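Local coordinates for outer envelope protein 64, mitochondrial (Arabidopsis thaliana, PDB 6HPG) that probably acts as a chaperone receptor in the mitochondrial outer membrane, mediating Hsp90-dependent targeting of proteins to mitochondria through its TPR domain, at residues A[77-82]-A[96-100]. Residues are numbered along the deposited sequence; the frame is centred on the assembly and turned at random.
Sequences YLRRGT and DFRHA
Arg80 and Asp96 form a bidentate salt bridge, Arg80 NE to Asp96 OD2 at 3.2 Å and Arg80 NH1 to Asp96 OD1 at 3.0 Å, both nearly linear. Asp96 OD1 lies at the edge of the guanidinium, near its plane; Arg80 has chi1 t and chi3 p, Asp96 chi1 m. Each charge has a second partner: Thr64 accepts from Arg80 NH2, and Arg84 salt-bridges Asp96 OD2. Next to the carboxylate, the edge of the His99 ring (chi1 t) meets the face of the Tyr77 ring (chi1 m) in a T-shaped pair, centroids 4.9 Å apart and planes at 64°, while Tyr77 OH hydrogen-bonds Lys71 O. The two segments belong to helices A (74-86) and B (90-103) of the third tetratricopeptide repeat, an antiparallel helical hairpin. Their local axes run at 164° and approach to 8.1 Å, both backbones regular alpha-helix. Tyr77 and Asp96 set the register, CA to CA 5.0 Å, with Asp96 CB 3.4 Å from Tyr77 O. Gly81, lacking a side chain, lets the Phe97 ring (chi1 m) lie against the backbone: Gly81 CA sits over its face, 4.2 Å from the centroid, a CH-pi contact; an ideal CB there would be only 3.1 Å from Phe97 CE2. Phe97 CE1 approaches Leu78 O (3.5 Å), the acceptor of both Thr82 N (3.0 Å) and Thr82 OG1 (2.8 Å). Leu78 CD2 packs on Ala100 CB (3.7 Å) and Phe97 CD1 (4.1 Å), and Tyr77 CB on Ala100 CB (4.0 Å). Helix 108-118 covers Phe97 and Leu78, whereas Arg79 points away from helix 90-103 and hydrogen-bonds the backbone of the bound Hsp90 peptide.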
ATOM      1  N   TYR A  77      -3.039  -5.535  -0.191  1.00 18.67           N
ATOM      2  CA  TYR A  77      -3.412  -6.333  -1.327  1.00 17.99           C
ATOM      3  C   TYR A  77      -3.728  -5.482  -2.584  1.00 20.48           C
ATOM      4  O   TYR A  77      -3.245  -5.779  -3.701  1.00 17.17           O
ATOM      5  CB  TYR A  77      -4.551  -7.313  -0.963  1.00 17.99           C
ATOM      6  CG  TYR A  77      -4.132  -8.248   0.112  1.00 19.59           C
ATOM      7  CD1 TYR A  77      -3.259  -9.331  -0.148  1.00 24.33           C
ATOM      8  CD2 TYR A  77      -4.516  -8.039   1.397  1.00 22.21           C
ATOM      9  CE1 TYR A  77      -2.805 -10.154   0.879  1.00 21.78           C
ATOM     10  CE2 TYR A  77      -4.064  -8.850   2.424  1.00 21.90           C
ATOM     11  CZ  TYR A  77      -3.221  -9.909   2.166  1.00 22.96           C
ATOM     12  OH  TYR A  77      -2.818 -10.687   3.227  1.00 23.52           O
ATOM     13  N   LEU A  78      -4.545  -4.439  -2.396  1.00 20.08           N
ATOM     14  CA  LEU A  78      -4.875  -3.481  -3.470  1.00 18.41           C
ATOM     15  C   LEU A  78      -3.638  -2.876  -4.102  1.00 17.62           C
ATOM     16  O   LEU A  78      -3.503  -2.859  -5.315  1.00 15.66           O
ATOM     17  CB  LEU A  78      -5.726  -2.360  -2.918  1.00 18.36           C
ATOM     18  CG  LEU A  78      -7.124  -2.775  -2.402  1.00 21.13           C
ATOM     19  CD1 LEU A  78      -7.910  -1.546  -1.979  1.00 21.76           C
ATOM     20  CD2 LEU A  78      -7.908  -3.496  -3.463  1.00 19.35           C
ATOM     21  N   ARG A  79      -2.732  -2.387  -3.251  1.00 21.10           N
ATOM     22  CA  ARG A  79      -1.452  -1.788  -3.679  1.00 23.58           C
ATOM     23  C   ARG A  79      -0.425  -2.769  -4.281  1.00 26.50           C
ATOM     24  O   ARG A  79       0.191  -2.439  -5.320  1.00 23.34           O
ATOM     25  CB  ARG A  79      -0.815  -0.973  -2.547  1.00 24.45           C
ATOM     26  CG  ARG A  79      -1.607   0.320  -2.249  1.00 28.20           C
ATOM     27  CD  ARG A  79      -1.091   1.125  -1.055  1.00 26.03           C
ATOM     28  NE  ARG A  79      -1.981   2.255  -0.886  1.00 21.82           N
ATOM     29  CZ  ARG A  79      -2.406   2.752   0.259  1.00 18.73           C
ATOM     30  NH1 ARG A  79      -1.987   2.281   1.429  1.00 17.86           N
ATOM     31  NH2 ARG A  79      -3.253   3.750   0.218  1.00 20.69           N
ATOM     32  N   ARG A  80      -0.238  -3.952  -3.675  1.00 21.78           N
ATOM     33  CA  ARG A  80       0.641  -4.945  -4.287  1.00 20.94           C
ATOM     34  C   ARG A  80       0.065  -5.381  -5.638  1.00 27.89           C
ATOM     35  O   ARG A  80       0.805  -5.523  -6.629  1.00 24.12           O
ATOM     36  CB  ARG A  80       0.875  -6.156  -3.392  1.00 21.91           C
ATOM     37  CG  ARG A  80       2.144  -6.896  -3.790  1.00 23.30           C
ATOM     38  CD  ARG A  80       2.575  -7.982  -2.842  1.00 21.69           C
ATOM     39  NE  ARG A  80       1.627  -9.093  -2.811  1.00 22.14           N
ATOM     40  CZ  ARG A  80       1.754 -10.151  -2.017  1.00 21.95           C
ATOM     41  NH1 ARG A  80       0.845 -11.103  -2.048  1.00 16.86           N
ATOM     42  NH2 ARG A  80       2.813 -10.282  -1.214  1.00 24.49           N
ATOM     43  N   GLY A  81      -1.256  -5.554  -5.664  1.00 22.43           N
ATOM     44  CA  GLY A  81      -2.000  -5.792  -6.897  1.00 25.90           C
ATOM     45  C   GLY A  81      -1.732  -4.795  -7.998  1.00 26.13           C
ATOM     46  O   GLY A  81      -1.496  -5.183  -9.151  1.00 24.33           O
ATOM     47  N   THR A  82      -1.767  -3.516  -7.640  1.00 25.43           N
ATOM     48  CA  THR A  82      -1.520  -2.432  -8.593  1.00 27.83           C
ATOM     49  C   THR A  82      -0.095  -2.476  -9.127  1.00 27.60           C
ATOM     50  O   THR A  82       0.101  -2.228 -10.303  1.00 27.11           O
ATOM     51  CB  THR A  82      -1.819  -1.057  -7.974  1.00 26.64           C
ATOM     52  OG1 THR A  82      -3.144  -1.079  -7.442  1.00 24.68           O
ATOM     53  CG2 THR A  82      -1.705   0.074  -8.995  1.00 27.87           C
ATOM     54  N   ASP A  96      -4.087 -10.978  -5.765  1.00 23.33           N
ATOM     55  CA  ASP A  96      -4.135  -9.963  -4.739  1.00 22.67           C
ATOM     56  C   ASP A  96      -5.458  -9.205  -4.805  1.00 20.79           C
ATOM     57  O   ASP A  96      -6.069  -8.961  -3.761  1.00 17.25           O
ATOM     58  CB  ASP A  96      -3.003  -8.955  -4.880  1.00 23.66           C
ATOM     59  CG  ASP A  96      -1.669  -9.479  -4.472  1.00 26.84           C
ATOM     60  OD1 ASP A  96      -1.533 -10.455  -3.691  1.00 24.03           O
ATOM     61  OD2 ASP A  96      -0.713  -8.823  -4.938  1.00 26.46           O
ATOM     62  N   PHE A  97      -5.925  -8.856  -6.007  1.00 19.18           N
ATOM     63  CA  PHE A  97      -7.191  -8.154  -6.079  1.00 20.76           C
ATOM     64  C   PHE A  97      -8.325  -9.115  -5.583  1.00 20.59           C
ATOM     65  O   PHE A  97      -9.308  -8.667  -5.008  1.00 23.85           O
ATOM     66  CB  PHE A  97      -7.461  -7.557  -7.481  1.00 23.16           C
ATOM     67  CG  PHE A  97      -6.664  -6.285  -7.794  1.00 27.91           C
ATOM     68  CD1 PHE A  97      -6.855  -5.109  -7.062  1.00 23.80           C
ATOM     69  CD2 PHE A  97      -5.760  -6.248  -8.876  1.00 26.38           C
ATOM     70  CE1 PHE A  97      -6.117  -3.958  -7.362  1.00 28.61           C
ATOM     71  CE2 PHE A  97      -5.026  -5.096  -9.176  1.00 22.93           C
ATOM     72  CZ  PHE A  97      -5.198  -3.954  -8.418  1.00 23.11           C
ATOM     73  N   ARG A  98      -8.164 -10.429  -5.780  1.00 22.07           N
ATOM     74  CA  ARG A  98      -9.190 -11.397  -5.335  1.00 19.86           C
ATOM     75  C   ARG A  98      -9.194 -11.516  -3.845  1.00 19.62           C
ATOM     76  O   ARG A  98     -10.256 -11.542  -3.222  1.00 16.78           O
ATOM     77  CB  ARG A  98      -9.037 -12.731  -6.030  1.00 20.79           C
ATOM     78  CG  ARG A  98      -9.696 -12.724  -7.425  1.00 22.31           C
ATOM     79  CD  ARG A  98      -9.265 -13.918  -8.232  1.00 23.67           C
ATOM     80  NE  ARG A  98      -9.875 -13.954  -9.559  1.00 23.72           N
ATOM     81  CZ  ARG A  98      -9.418 -14.667 -10.590  1.00 24.07           C
ATOM     82  NH1 ARG A  98      -8.339 -15.435 -10.481  1.00 27.74           N
ATOM     83  NH2 ARG A  98     -10.072 -14.644 -11.751  1.00 24.21           N
ATOM     84  N   HIS A  99      -7.995 -11.523  -3.248  1.00 23.95           N
ATOM     85  CA  HIS A  99      -7.903 -11.599  -1.815  1.00 21.86           C
ATOM     86  C   HIS A  99      -8.408 -10.360  -1.063  1.00 22.80           C
ATOM     87  O   HIS A  99      -8.963 -10.490   0.045  1.00 21.47           O
ATOM     88  CB  HIS A  99      -6.494 -11.925  -1.338  1.00 24.65           C
ATOM     89  CG  HIS A  99      -6.487 -12.484   0.039  1.00 26.85           C
ATOM     90  ND1 HIS A  99      -7.028 -13.721   0.330  1.00 34.64           N
ATOM     91  CD2 HIS A  99      -6.070 -11.967   1.215  1.00 30.27           C
ATOM     92  CE1 HIS A  99      -6.902 -13.963   1.623  1.00 31.69           C
ATOM     93  NE2 HIS A  99      -6.324 -12.914   2.181  1.00 33.23           N
ATOM     94  N   ALA A 100      -8.210  -9.180  -1.641  1.00 20.20           N
ATOM     95  CA  ALA A 100      -8.758  -7.968  -1.068  1.00 21.24           C
ATOM     96  C   ALA A 100     -10.266  -8.070  -0.944  1.00 19.31           C
ATOM     97  O   ALA A 100     -10.843  -7.514   0.003  1.00 16.96           O
ATOM     98  CB  ALA A 100      -8.420  -6.769  -1.926  1.00 23.63           C
TER